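Glycosyl hydrolase family 2, TIM barrel domain protein (Parabacteroides merdae ATCC 43184, PDB 6DXU) probably hydrolyses beta-D-glucuronides, as a family 2 beta-glucuronidase of a human gut bacterium. Local coordinates at residues L33-I47 with Y86-A98. Numbering follows the deposited sequence.
Sequences LTNNWEYLKGDLGGI and YYEGPGWYKTLLA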
loop_
_atom_site.group_PDB
_atom_site.type_symbol
_atom_site.label_atom_id
_atom_site.label_comp_id
_atom_site.label_asym_id
_atom_site.label_seq_id
_atom_site.Cartn_x
_atom_site.Cartn_y
_atom_site.Cartn_z
ATOM N N LEU D 33 -13.044 -2.943 -33.533
ATOM C CA LEU D 33 -14.030 -2.059 -32.915
ATOM C C LEU D 33 -13.727 -0.638 -33.361
ATOM O O LEU D 33 -12.929 0.067 -32.750
ATOM C CB LEU D 33 -13.990 -2.185 -31.395
ATOM C CG LEU D 33 -14.296 -3.572 -30.857
ATOM C CD1 LEU D 33 -14.108 -3.576 -29.323
ATOM C CD2 LEU D 33 -15.733 -3.918 -31.215
ATOM N N THR D 34 -14.350 -0.212 -34.453
ATOM C CA THR D 34 -14.049 1.109 -34.974
ATOM C C THR D 34 -15.173 2.114 -34.796
ATOM O O THR D 34 -14.888 3.305 -34.643
ATOM C CB THR D 34 -13.676 1.023 -36.459
ATOM O OG1 THR D 34 -14.775 0.483 -37.189
ATOM C CG2 THR D 34 -12.434 0.101 -36.645
ATOM N N ASN D 35 -16.428 1.681 -34.775
ATOM C CA ASN D 35 -17.559 2.601 -34.794
ATOM C C ASN D 35 -18.197 2.778 -33.413
ATOM O O ASN D 35 -18.049 1.948 -32.520
ATOM C CB ASN D 35 -18.609 2.104 -35.781
ATOM C CG ASN D 35 -18.096 2.101 -37.201
ATOM O OD1 ASN D 35 -17.582 3.111 -37.678
ATOM N ND2 ASN D 35 -18.216 0.972 -37.877
ATOM N N ASN D 36 -18.923 3.893 -33.251
ATOM C CA ASN D 36 -19.780 4.118 -32.073
ATOM C C ASN D 36 -18.963 4.288 -30.795
ATOM O O ASN D 36 -19.318 3.759 -29.737
ATOM C CB ASN D 36 -20.807 2.992 -31.920
ATOM C CG ASN D 36 -21.676 2.858 -33.163
ATOM O OD1 ASN D 36 -22.169 3.856 -33.691
ATOM N ND2 ASN D 36 -21.817 1.644 -33.666
ATOM N N TRP D 37 -17.862 5.027 -30.897
ATOM C CA TRP D 37 -17.058 5.407 -29.744
ATOM C C TRP D 37 -17.223 6.891 -29.452
ATOM O O TRP D 37 -17.501 7.686 -30.351
ATOM C CB TRP D 37 -15.578 5.100 -29.981
ATOM C CG TRP D 37 -15.249 3.632 -29.915
ATOM C CD1 TRP D 37 -15.272 2.739 -30.945
ATOM C CD2 TRP D 37 -14.801 2.907 -28.762
ATOM N NE1 TRP D 37 -14.893 1.495 -30.502
ATOM C CE2 TRP D 37 -14.588 1.571 -29.166
ATOM C CE3 TRP D 37 -14.575 3.254 -27.425
ATOM C CZ2 TRP D 37 -14.148 0.581 -28.284
ATOM C CZ3 TRP D 37 -14.139 2.269 -26.543
ATOM C CH2 TRP D 37 -13.930 0.952 -26.973
ATOM N N GLU D 38 -17.027 7.255 -28.189
ATOM C CA GLU D 38 -16.906 8.649 -27.791
ATOM C C GLU D 38 -15.617 8.856 -27.015
ATOM O O GLU D 38 -15.158 7.969 -26.287
ATOM C CB GLU D 38 -18.089 9.081 -26.956
ATOM C CG GLU D 38 -19.401 9.034 -27.715
ATOM C CD GLU D 38 -20.578 9.274 -26.794
ATOM O OE1 GLU D 38 -21.082 10.414 -26.765
ATOM O OE2 GLU D 38 -20.975 8.329 -26.074
ATOM N N TYR D 39 -15.062 10.058 -27.142
ATOM C CA TYR D 39 -13.757 10.392 -26.592
ATOM C C TYR D 39 -13.885 11.622 -25.703
ATOM O O TYR D 39 -14.550 12.595 -26.078
ATOM C CB TYR D 39 -12.760 10.674 -27.717
ATOM C CG TYR D 39 -11.527 11.445 -27.292
ATOM C CD1 TYR D 39 -10.633 10.903 -26.390
ATOM C CD2 TYR D 39 -11.244 12.699 -27.817
ATOM C CE1 TYR D 39 -9.504 11.598 -25.995
ATOM C CE2 TYR D 39 -10.107 13.396 -27.437
ATOM C CZ TYR D 39 -9.241 12.829 -26.520
ATOM O OH TYR D 39 -8.106 13.492 -26.108
ATOM N N LEU D 40 -13.234 11.585 -24.540
ATOM C CA LEU D 40 -13.164 12.739 -23.649
ATOM C C LEU D 40 -11.698 13.047 -23.361
ATOM O O LEU D 40 -10.982 12.210 -22.801
ATOM C CB LEU D 40 -13.913 12.489 -22.339
ATOM C CG LEU D 40 -13.839 13.668 -21.359
ATOM C CD1 LEU D 40 -14.701 14.828 -21.893
ATOM C CD2 LEU D 40 -14.319 13.266 -19.994
ATOM N N LYS D 41 -11.251 14.240 -23.745
ATOM C CA LYS D 41 -9.933 14.708 -23.341
ATOM C C LYS D 41 -9.975 15.074 -21.861
ATOM O O LYS D 41 -10.798 15.890 -21.439
ATOM C CB LYS D 41 -9.515 15.908 -24.188
ATOM C CG LYS D 41 -8.180 16.552 -23.787
ATOM C CD LYS D 41 -7.979 17.897 -24.515
ATOM C CE LYS D 41 -6.790 18.721 -23.985
ATOM N NZ LYS D 41 -6.996 19.267 -22.591
ATOM N N GLY D 42 -9.136 14.442 -21.065
ATOM C CA GLY D 42 -9.106 14.720 -19.641
ATOM C C GLY D 42 -9.684 13.570 -18.834
ATOM O O GLY D 42 -10.243 12.611 -19.362
ATOM N N ASP D 43 -9.561 13.695 -17.519
ATOM C CA ASP D 43 -9.911 12.585 -16.651
ATOM C C ASP D 43 -11.357 12.678 -16.174
ATOM O O ASP D 43 -11.972 13.743 -16.174
ATOM C CB ASP D 43 -8.968 12.553 -15.454
ATOM C CG ASP D 43 -8.566 11.147 -15.053
ATOM O OD1 ASP D 43 -9.095 10.159 -15.612
ATOM O OD2 ASP D 43 -7.716 11.027 -14.144
ATOM N N LEU D 44 -11.903 11.527 -15.793
ATOM C CA LEU D 44 -13.157 11.451 -15.060
ATOM C C LEU D 44 -12.858 11.383 -13.563
ATOM O O LEU D 44 -11.744 11.058 -13.145
ATOM C CB LEU D 44 -13.955 10.217 -15.464
ATOM C CG LEU D 44 -14.359 10.175 -16.934
ATOM C CD1 LEU D 44 -14.993 8.833 -17.207
ATOM C CD2 LEU D 44 -15.329 11.324 -17.210
ATOM N N GLY D 45 -13.867 11.680 -12.760
ATOM C CA GLY D 45 -13.690 11.586 -11.312
ATOM C C GLY D 45 -13.750 10.188 -10.733
ATOM O O GLY D 45 -13.516 9.998 -9.535
ATOM N N GLY D 46 -14.039 9.203 -11.566
ATOM C CA GLY D 46 -14.209 7.813 -11.182
ATOM C C GLY D 46 -15.001 7.108 -12.260
ATOM O O GLY D 46 -15.686 7.739 -13.061
ATOM N N ILE D 47 -14.899 5.773 -12.277
ATOM C CA ILE D 47 -15.535 5.002 -13.353
ATOM C C ILE D 47 -17.042 5.235 -13.376
ATOM O O ILE D 47 -17.671 5.166 -14.437
ATOM C CB ILE D 47 -15.191 3.496 -13.223
ATOM C CG1 ILE D 47 -15.754 2.681 -14.407
ATOM C CG2 ILE D 47 -15.710 2.939 -11.920
ATOM C CD1 ILE D 47 -15.320 3.187 -15.785
ATOM N N TYR D 86 1.686 19.894 -27.309
ATOM C CA TYR D 86 0.793 18.757 -27.502
ATOM C C TYR D 86 0.374 18.157 -26.160
ATOM O O TYR D 86 1.109 18.195 -25.172
ATOM C CB TYR D 86 1.437 17.692 -28.397
ATOM C CG TYR D 86 2.428 16.720 -27.781
ATOM C CD1 TYR D 86 3.675 17.139 -27.316
ATOM C CD2 TYR D 86 2.143 15.349 -27.742
ATOM C CE1 TYR D 86 4.597 16.208 -26.768
ATOM C CE2 TYR D 86 3.049 14.427 -27.230
ATOM C CZ TYR D 86 4.277 14.854 -26.750
ATOM O OH TYR D 86 5.166 13.915 -26.251
ATOM N N TYR D 87 -0.833 17.600 -26.136
ATOM C CA TYR D 87 -1.434 17.141 -24.893
ATOM C C TYR D 87 -0.790 15.842 -24.431
ATOM O O TYR D 87 -0.784 14.847 -25.166
ATOM C CB TYR D 87 -2.933 16.929 -25.081
ATOM C CG TYR D 87 -3.626 16.398 -23.842
ATOM C CD1 TYR D 87 -3.792 17.198 -22.711
ATOM C CD2 TYR D 87 -4.131 15.097 -23.808
ATOM C CE1 TYR D 87 -4.448 16.710 -21.580
ATOM C CE2 TYR D 87 -4.782 14.600 -22.684
ATOM C CZ TYR D 87 -4.934 15.415 -21.573
ATOM O OH TYR D 87 -5.583 14.928 -20.459
ATOM N N GLU D 88 -0.286 15.846 -23.202
ATOM C CA GLU D 88 0.221 14.656 -22.530
ATOM C C GLU D 88 -0.558 14.525 -21.225
ATOM O O GLU D 88 -0.297 15.241 -20.253
ATOM C CB GLU D 88 1.723 14.775 -22.304
ATOM C CG GLU D 88 2.529 14.690 -23.612
ATOM C CD GLU D 88 4.028 14.697 -23.356
ATOM O OE1 GLU D 88 4.633 15.800 -23.296
ATOM O OE2 GLU D 88 4.583 13.594 -23.180
ATOM N N GLY D 89 -1.528 13.619 -21.197
ATOM C CA GLY D 89 -2.386 13.509 -20.045
ATOM C C GLY D 89 -3.392 12.399 -20.255
ATOM O O GLY D 89 -3.298 11.621 -21.205
ATOM N N PRO D 90 -4.359 12.290 -19.357
ATOM C CA PRO D 90 -5.364 11.235 -19.480
ATOM C C PRO D 90 -6.495 11.605 -20.433
ATOM O O PRO D 90 -6.790 12.771 -20.702
ATOM C CB PRO D 90 -5.887 11.078 -18.043
ATOM C CG PRO D 90 -5.673 12.428 -17.422
ATOM C CD PRO D 90 -4.413 12.977 -18.050
ATOM N N GLY D 91 -7.122 10.567 -20.963
ATOM C CA GLY D 91 -8.315 10.733 -21.769
ATOM C C GLY D 91 -9.089 9.441 -21.730
ATOM O O GLY D 91 -8.533 8.377 -21.438
ATOM N N TRP D 92 -10.379 9.536 -22.014
ATOM C CA TRP D 92 -11.261 8.390 -21.875
ATOM C C TRP D 92 -11.965 8.069 -23.187
ATOM O O TRP D 92 -12.267 8.962 -23.977
ATOM C CB TRP D 92 -12.300 8.650 -20.812
ATOM C CG TRP D 92 -11.791 8.509 -19.399
ATOM C CD1 TRP D 92 -11.092 9.440 -18.673
ATOM C CD2 TRP D 92 -11.971 7.378 -18.542
ATOM N NE1 TRP D 92 -10.831 8.955 -17.402
ATOM C CE2 TRP D 92 -11.373 7.695 -17.295
ATOM C CE3 TRP D 92 -12.600 6.133 -18.697
ATOM C CZ2 TRP D 92 -11.368 6.808 -16.229
ATOM C CZ3 TRP D 92 -12.598 5.254 -17.623
ATOM C CH2 TRP D 92 -11.982 5.595 -16.411
ATOM N N TYR D 93 -12.264 6.782 -23.385
ATOM C CA TYR D 93 -13.103 6.324 -24.486
ATOM C C TYR D 93 -14.246 5.506 -23.907
ATOM O O TYR D 93 -14.056 4.777 -22.940
ATOM C CB TYR D 93 -12.318 5.432 -25.479
ATOM C CG TYR D 93 -11.151 6.110 -26.150
ATOM C CD1 TYR D 93 -11.305 6.744 -27.373
ATOM C CD2 TYR D 93 -9.887 6.091 -25.570
ATOM C CE1 TYR D 93 -10.231 7.367 -28.005
ATOM C CE2 TYR D 93 -8.807 6.700 -26.184
ATOM C CZ TYR D 93 -8.985 7.331 -27.411
ATOM O OH TYR D 93 -7.928 7.943 -28.044
ATOM N N LYS D 94 -15.423 5.585 -24.512
ATOM C CA LYS D 94 -16.496 4.697 -24.085
ATOM C C LYS D 94 -17.297 4.233 -25.289
ATOM O O LYS D 94 -17.459 4.966 -26.268
ATOM C CB LYS D 94 -17.440 5.357 -23.065
ATOM C CG LYS D 94 -18.238 6.528 -23.602
ATOM C CD LYS D 94 -19.054 7.203 -22.482
ATOM C CE LYS D 94 -19.881 8.349 -23.060
ATOM N NZ LYS D 94 -20.698 9.044 -22.014
ATOM N N THR D 95 -17.808 3.005 -25.190
ATOM C CA THR D 95 -18.709 2.441 -26.189
ATOM C C THR D 95 -19.682 1.523 -25.458
ATOM O O THR D 95 -19.493 1.185 -24.285
ATOM C CB THR D 95 -17.943 1.687 -27.292
ATOM O OG1 THR D 95 -18.802 1.444 -28.421
ATOM C CG2 THR D 95 -17.402 0.347 -26.784
ATOM N N LEU D 96 -20.737 1.133 -26.152
ATOM C CA LEU D 96 -21.638 0.098 -25.667
ATOM C C LEU D 96 -21.402 -1.106 -26.574
ATOM O O LEU D 96 -21.756 -1.073 -27.758
ATOM C CB LEU D 96 -23.087 0.583 -25.719
ATOM C CG LEU D 96 -23.407 1.825 -24.875
ATOM C CD1 LEU D 96 -24.847 2.282 -25.067
ATOM C CD2 LEU D 96 -23.109 1.569 -23.403
ATOM N N LEU D 97 -20.872 -2.188 -26.006
ATOM C CA LEU D 97 -20.455 -3.327 -26.813
ATOM C C LEU D 97 -21.642 -4.218 -27.051
ATOM O O LEU D 97 -22.322 -4.609 -26.103
ATOM C CB LEU D 97 -19.382 -4.154 -26.114
ATOM C CG LEU D 97 -17.935 -3.717 -26.100
ATOM C CD1 LEU D 97 -17.150 -4.700 -25.219
ATOM C CD2 LEU D 97 -17.462 -3.783 -27.526
ATOM N N ALA D 98 -21.861 -4.567 -28.316
ATOM C CA ALA D 98 -22.865 -5.549 -28.691
ATOM C C ALA D 98 -22.190 -6.913 -28.713
ATOM O O ALA D 98 -21.513 -7.263 -29.679
ATOM C CB ALA D 98 -23.442 -5.194 -30.060
HETATM O O HOH W 1 -21.679 3.162 -28.243
HETATM O O HOH W 2 -21.908 10.987 -23.936
#
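W92 packs against D43 and L44, in the loop that follows strand 37-41, within the sugar-binding domain typical of family 2 glycosidases. Strands 37-41 and 90-97 are antiparallel neighbours in its sheet, and the E38–K94 and L40–W92 pairs each carry two backbone hydrogen bonds. The W92 indole projects from the face of the sheet that also carries L40 and K94, where L44 covers one ring face: L44 CG stands 3.7 Å from the five-membered ring centroid, 7° off its normal. At the edge, W92 NE1 donates to D43 OD1 at 2.8 Å, nearly straight and close to the ring plane, while D43 OD2 forms a salt bridge with R167 on the next strand. With an alanine at W92, D43 would probably lose a donor and L44 and I47 the surface they pack on. At the other end of the pairing, the W37 six-membered ring receives T95 CG2 3.6 Å from its centroid, a CH-pi contact over the face. Between these sites, water 2 bridges E38 OE1 and K94 NZ, and W65 makes a cation-pi contact with K94. The same T95 rotamer (chi1 -165°) that lays CG2 over W37 turns OG1 to N36 O, to which it donates at 2.7 Å from above the carbonyl plane.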